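Local coordinates for DNA-directed RNA polymerase subunit L (Thermoplasma acidophilum, PDB 1XPP), which probably serves as the small Rpo11 (RPB11-like) subunit of the archaeal RNA polymerase, the enzyme that transcribes DNA into RNA, at residues T37-V48 with A77-L88. Sequence-based numbering, arbitrary orientation.
Sequences TLVEEILKDDQV and AIKRAVRKLSKL
Arg80 holds Asp45 side-on in a salt bridge that spends two nitrogens on one oxygen: NH2 lies 2.7 Å and NE 2.8 Å from OD1 of Asp45. OD1 sits close to the guanidinium plane, while the carboxylate is turned steeply against it (75°), so the two donors reach OD1 from opposite faces of the carboxylate plane. Asp45 OD2 accepts from the backbone N of Gln47 (2.9 Å), from above the carboxylate plane, closing an Asx turn; with the Arg80 grip this should limit the carboxylate's rotation. The Gln47 amide lies almost parallel to the guanidinium, its NE2 over one face; Gln47 OE1 is hydrogen-bonded to Ser71 OG. One water joins Asp45 OD1 to Ala77 O, and a second joins Glu41 O to Lys84 NZ.

Glu41, bent at chi2 (72°), lays its CG against Ala81 CB (3.7 Å) and turns OE2 to the aliphatic chain of Lys84, while OE1 forms a salt bridge with Lys44 NZ. Deeper in, Ile42 CG1 presses tightly on Ala81 CB (3.5 Å), and Leu38 CD1 meets Val82 CG2 (3.8 Å). The axes of 37-42 and 77-88 cross at 111° and come within 8.9 Å, consistent with small Ala81 at the crossing. Leu38 and Ile78 also touch strand 64-69, while Leu85 packs on Tyr89 of the second subunit. Within this dimerisation domain, the chemistry is therefore graded: apolar side chains fill the helix crossing, one water bridges the helices, and the salt bridge and other water tie the following loop to the long helix.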
loop_
_atom_site.group_PDB
_atom_site.type_symbol
_atom_site.label_atom_id
_atom_site.label_comp_id
_atom_site.label_asym_id
_atom_site.label_seq_id
_atom_site.Cartn_x
_atom_site.Cartn_y
_atom_site.Cartn_z
ATOM N N THR D 37 -4.952 -16.801 -6.704
ATOM C CA THR D 37 -6.351 -17.129 -7.037
ATOM C C THR D 37 -6.722 -16.523 -8.389
ATOM O O THR D 37 -7.341 -17.162 -9.230
ATOM C CB THR D 37 -7.328 -16.628 -5.949
ATOM O OG1 THR D 37 -6.991 -17.256 -4.722
ATOM C CG2 THR D 37 -8.793 -16.978 -6.286
ATOM N N LEU D 38 -6.282 -15.293 -8.603
ATOM C CA LEU D 38 -6.562 -14.640 -9.853
ATOM C C LEU D 38 -5.971 -15.402 -11.042
ATOM O O LEU D 38 -6.631 -15.620 -12.059
ATOM C CB LEU D 38 -6.055 -13.204 -9.797
ATOM C CG LEU D 38 -6.244 -12.418 -11.087
ATOM C CD1 LEU D 38 -7.712 -12.375 -11.548
ATOM C CD2 LEU D 38 -5.666 -11.020 -10.932
ATOM N N VAL D 39 -4.709 -15.812 -10.896
ATOM C CA VAL D 39 -4.015 -16.543 -11.939
ATOM C C VAL D 39 -4.662 -17.922 -12.157
ATOM O O VAL D 39 -4.898 -18.311 -13.311
ATOM C CB VAL D 39 -2.480 -16.568 -11.640
ATOM C CG1 VAL D 39 -1.751 -17.595 -12.512
ATOM C CG2 VAL D 39 -1.881 -15.176 -11.856
ATOM N N GLU D 40 -4.999 -18.616 -11.065
ATOM C CA GLU D 40 -5.720 -19.906 -11.152
ATOM C C GLU D 40 -7.008 -19.736 -11.969
ATOM O O GLU D 40 -7.321 -20.529 -12.871
ATOM C CB GLU D 40 -6.030 -20.451 -9.764
ATOM C CG GLU D 40 -6.626 -21.860 -9.759
ATOM C CD GLU D 40 -7.213 -22.269 -8.406
ATOM O OE1 GLU D 40 -7.991 -23.250 -8.342
ATOM O OE2 GLU D 40 -6.916 -21.614 -7.397
ATOM N N GLU D 41 -7.717 -18.650 -11.703
ATOM C CA GLU D 41 -8.924 -18.383 -12.462
ATOM C C GLU D 41 -8.661 -18.086 -13.945
ATOM O O GLU D 41 -9.363 -18.610 -14.834
ATOM C CB GLU D 41 -9.739 -17.270 -11.788
ATOM C CG GLU D 41 -11.148 -17.106 -12.385
ATOM C CD GLU D 41 -12.098 -18.247 -12.027
ATOM O OE1 GLU D 41 -11.733 -19.149 -11.259
ATOM O OE2 GLU D 41 -13.236 -18.239 -12.542
ATOM N N ILE D 42 -7.664 -17.255 -14.242
ATOM C CA ILE D 42 -7.390 -16.891 -15.635
ATOM C C ILE D 42 -6.982 -18.146 -16.419
ATOM O O ILE D 42 -7.287 -18.249 -17.601
ATOM C CB ILE D 42 -6.257 -15.848 -15.731
ATOM C CG1 ILE D 42 -6.690 -14.503 -15.140
ATOM C CG2 ILE D 42 -5.809 -15.653 -17.177
ATOM C CD1 ILE D 42 -5.515 -13.601 -14.705
ATOM N N LEU D 43 -6.268 -19.056 -15.764
ATOM C CA LEU D 43 -5.850 -20.314 -16.408
ATOM C C LEU D 43 -6.999 -21.247 -16.817
ATOM O O LEU D 43 -6.767 -22.189 -17.586
ATOM C CB LEU D 43 -4.881 -21.061 -15.504
ATOM C CG LEU D 43 -3.430 -20.559 -15.443
ATOM C CD1 LEU D 43 -2.678 -21.185 -14.278
ATOM C CD2 LEU D 43 -2.705 -20.814 -16.752
ATOM N N LYS D 44 -8.216 -20.994 -16.323
ATOM C CA LYS D 44 -9.395 -21.815 -16.678
ATOM C C LYS D 44 -9.982 -21.372 -18.017
ATOM O O LYS D 44 -10.806 -22.074 -18.617
ATOM C CB LYS D 44 -10.466 -21.704 -15.606
ATOM C CG LYS D 44 -10.090 -22.270 -14.253
ATOM C CD LYS D 44 -11.228 -22.038 -13.293
ATOM C CE LYS D 44 -10.842 -22.345 -11.890
ATOM N NZ LYS D 44 -11.965 -22.004 -10.978
ATOM N N ASP D 45 -9.552 -20.209 -18.485
ATOM C CA ASP D 45 -10.070 -19.573 -19.703
ATOM C C ASP D 45 -9.468 -20.228 -20.953
ATOM O O ASP D 45 -8.245 -20.286 -21.109
ATOM C CB ASP D 45 -9.699 -18.094 -19.643
ATOM C CG ASP D 45 -10.313 -17.254 -20.755
ATOM O OD1 ASP D 45 -10.444 -16.058 -20.518
ATOM O OD2 ASP D 45 -10.640 -17.741 -21.860
ATOM N N ASP D 46 -10.314 -20.722 -21.848
ATOM C CA ASP D 46 -9.797 -21.413 -23.044
ATOM C C ASP D 46 -9.105 -20.484 -24.058
ATOM O O ASP D 46 -8.447 -20.958 -24.990
ATOM C CB ASP D 46 -10.902 -22.238 -23.720
ATOM C CG ASP D 46 -11.956 -21.375 -24.362
ATOM O OD1 ASP D 46 -11.992 -21.343 -25.608
ATOM O OD2 ASP D 46 -12.728 -20.705 -23.636
ATOM N N GLN D 47 -9.239 -19.176 -23.885
ATOM C CA GLN D 47 -8.592 -18.220 -24.768
ATOM C C GLN D 47 -7.192 -17.862 -24.277
ATOM O O GLN D 47 -6.470 -17.114 -24.951
ATOM C CB GLN D 47 -9.425 -16.939 -24.906
ATOM C CG GLN D 47 -10.857 -17.174 -25.432
ATOM C CD GLN D 47 -11.457 -15.932 -25.992
ATOM O OE1 GLN D 47 -11.066 -15.486 -27.075
ATOM N NE2 GLN D 47 -12.417 -15.341 -25.270
ATOM N N VAL D 48 -6.836 -18.384 -23.100
ATOM C CA VAL D 48 -5.564 -18.033 -22.449
ATOM C C VAL D 48 -4.483 -19.049 -22.774
ATOM O O VAL D 48 -4.683 -20.264 -22.635
ATOM C CB VAL D 48 -5.738 -17.862 -20.913
ATOM C CG1 VAL D 48 -4.371 -17.774 -20.192
ATOM C CG2 VAL D 48 -6.515 -16.619 -20.662
ATOM N N ALA D 77 -9.066 -11.111 -20.779
ATOM C CA ALA D 77 -8.944 -12.350 -20.041
ATOM C C ALA D 77 -8.862 -12.010 -18.554
ATOM O O ALA D 77 -9.491 -12.667 -17.731
ATOM C CB ALA D 77 -7.715 -13.191 -20.502
ATOM N N ILE D 78 -8.098 -10.981 -18.200
ATOM C CA ILE D 78 -8.044 -10.553 -16.801
ATOM C C ILE D 78 -9.447 -10.123 -16.313
ATOM O O ILE D 78 -9.905 -10.587 -15.255
ATOM C CB ILE D 78 -7.023 -9.450 -16.568
ATOM C CG1 ILE D 78 -5.626 -10.003 -16.893
ATOM C CG2 ILE D 78 -7.188 -8.889 -15.124
ATOM C CD1 ILE D 78 -4.504 -8.971 -16.870
ATOM N N LYS D 79 -10.128 -9.298 -17.100
ATOM C CA LYS D 79 -11.474 -8.851 -16.711
ATOM C C LYS D 79 -12.420 -10.041 -16.503
ATOM O O LYS D 79 -13.144 -10.077 -15.491
ATOM C CB LYS D 79 -12.080 -7.886 -17.737
ATOM C CG LYS D 79 -13.456 -7.344 -17.277
ATOM C CD LYS D 79 -14.042 -6.317 -18.230
ATOM C CE LYS D 79 -15.420 -5.873 -17.707
ATOM N NZ LYS D 79 -16.053 -4.996 -18.745
ATOM N N ARG D 80 -12.458 -10.988 -17.439
ATOM C CA ARG D 80 -13.356 -12.157 -17.286
ATOM C C ARG D 80 -13.142 -12.854 -15.954
ATOM O O ARG D 80 -14.106 -13.226 -15.230
ATOM C CB ARG D 80 -13.193 -13.151 -18.457
ATOM C CG ARG D 80 -13.709 -12.551 -19.801
ATOM C CD ARG D 80 -13.702 -13.601 -20.937
ATOM N NE ARG D 80 -12.386 -14.144 -21.302
ATOM C CZ ARG D 80 -11.599 -13.606 -22.232
ATOM N NH1 ARG D 80 -11.945 -12.480 -22.858
ATOM N NH2 ARG D 80 -10.430 -14.199 -22.508
ATOM N N ALA D 81 -11.865 -13.050 -15.610
ATOM C CA ALA D 81 -11.542 -13.751 -14.374
ATOM C C ALA D 81 -11.936 -12.992 -13.131
ATOM O O ALA D 81 -12.451 -13.606 -12.176
ATOM C CB ALA D 81 -10.058 -14.082 -14.313
ATOM N N VAL D 82 -11.647 -11.683 -13.095
ATOM C CA VAL D 82 -12.009 -10.840 -11.940
ATOM C C VAL D 82 -13.530 -10.866 -11.769
ATOM O O VAL D 82 -14.029 -11.045 -10.657
ATOM C CB VAL D 82 -11.526 -9.389 -12.096
ATOM C CG1 VAL D 82 -12.030 -8.537 -10.978
ATOM C CG2 VAL D 82 -9.987 -9.379 -12.125
ATOM N N ARG D 83 -14.249 -10.706 -12.864
ATOM C CA ARG D 83 -15.727 -10.684 -12.751
ATOM C C ARG D 83 -16.248 -12.057 -12.301
ATOM O O ARG D 83 -17.233 -12.125 -11.524
ATOM C CB ARG D 83 -16.396 -10.220 -14.054
ATOM C CG ARG D 83 -15.945 -8.815 -14.539
ATOM C CD ARG D 83 -16.423 -7.620 -13.666
ATOM N NE ARG D 83 -15.565 -6.430 -13.822
ATOM C CZ ARG D 83 -15.958 -5.183 -13.570
ATOM N NH1 ARG D 83 -17.217 -4.953 -13.193
ATOM N NH2 ARG D 83 -15.106 -4.167 -13.707
ATOM N N LYS D 84 -15.653 -13.154 -12.777
ATOM C CA LYS D 84 -16.090 -14.486 -12.297
ATOM C C LYS D 84 -15.857 -14.605 -10.799
ATOM O O LYS D 84 -16.717 -15.102 -10.059
ATOM C CB LYS D 84 -15.343 -15.611 -13.018
ATOM C CG LYS D 84 -15.768 -15.836 -14.451
ATOM C CD LYS D 84 -15.168 -17.146 -14.942
ATOM C CE LYS D 84 -14.675 -17.059 -16.372
ATOM N NZ LYS D 84 -13.769 -18.221 -16.712
ATOM N N LEU D 85 -14.694 -14.145 -10.337
ATOM C CA LEU D 85 -14.345 -14.254 -8.919
ATOM C C LEU D 85 -15.265 -13.418 -8.018
ATOM O O LEU D 85 -15.678 -13.871 -6.951
ATOM C CB LEU D 85 -12.884 -13.870 -8.675
ATOM C CG LEU D 85 -11.927 -14.952 -9.205
ATOM C CD1 LEU D 85 -10.495 -14.411 -9.194
ATOM C CD2 LEU D 85 -11.984 -16.256 -8.444
ATOM N N SER D 86 -15.599 -12.217 -8.479
ATOM C CA SER D 86 -16.528 -11.361 -7.757
ATOM C C SER D 86 -17.857 -12.087 -7.626
ATOM O O SER D 86 -18.461 -12.119 -6.529
ATOM C CB SER D 86 -16.707 -10.088 -8.592
ATOM O OG SER D 86 -15.469 -9.363 -8.589
ATOM N N LYS D 87 -18.310 -12.692 -8.720
ATOM C CA LYS D 87 -19.597 -13.422 -8.686
ATOM C C LYS D 87 -19.549 -14.625 -7.760
ATOM O O LYS D 87 -20.512 -14.890 -7.028
ATOM C CB LYS D 87 -19.987 -13.877 -10.080
ATOM C CG LYS D 87 -21.269 -14.698 -10.096
ATOM C CD LYS D 87 -21.695 -15.084 -11.488
ATOM C CE LYS D 87 -22.911 -15.993 -11.417
ATOM N NZ LYS D 87 -23.943 -15.440 -10.514
ATOM N N LEU D 88 -18.437 -15.356 -7.785
ATOM C CA LEU D 88 -18.284 -16.537 -6.906
ATOM C C LEU D 88 -18.493 -16.183 -5.427
ATOM O O LEU D 88 -19.267 -16.853 -4.730
ATOM C CB LEU D 88 -16.893 -17.200 -7.105
ATOM C CG LEU D 88 -16.804 -18.195 -8.281
ATOM C CD1 LEU D 88 -15.342 -18.441 -8.599
ATOM C CD2 LEU D 88 -17.458 -19.535 -7.947
HETATM O O HOH W 1 -11.241 -17.006 -16.265
HETATM O O HOH W 2 -9.934 -15.382 -17.887
#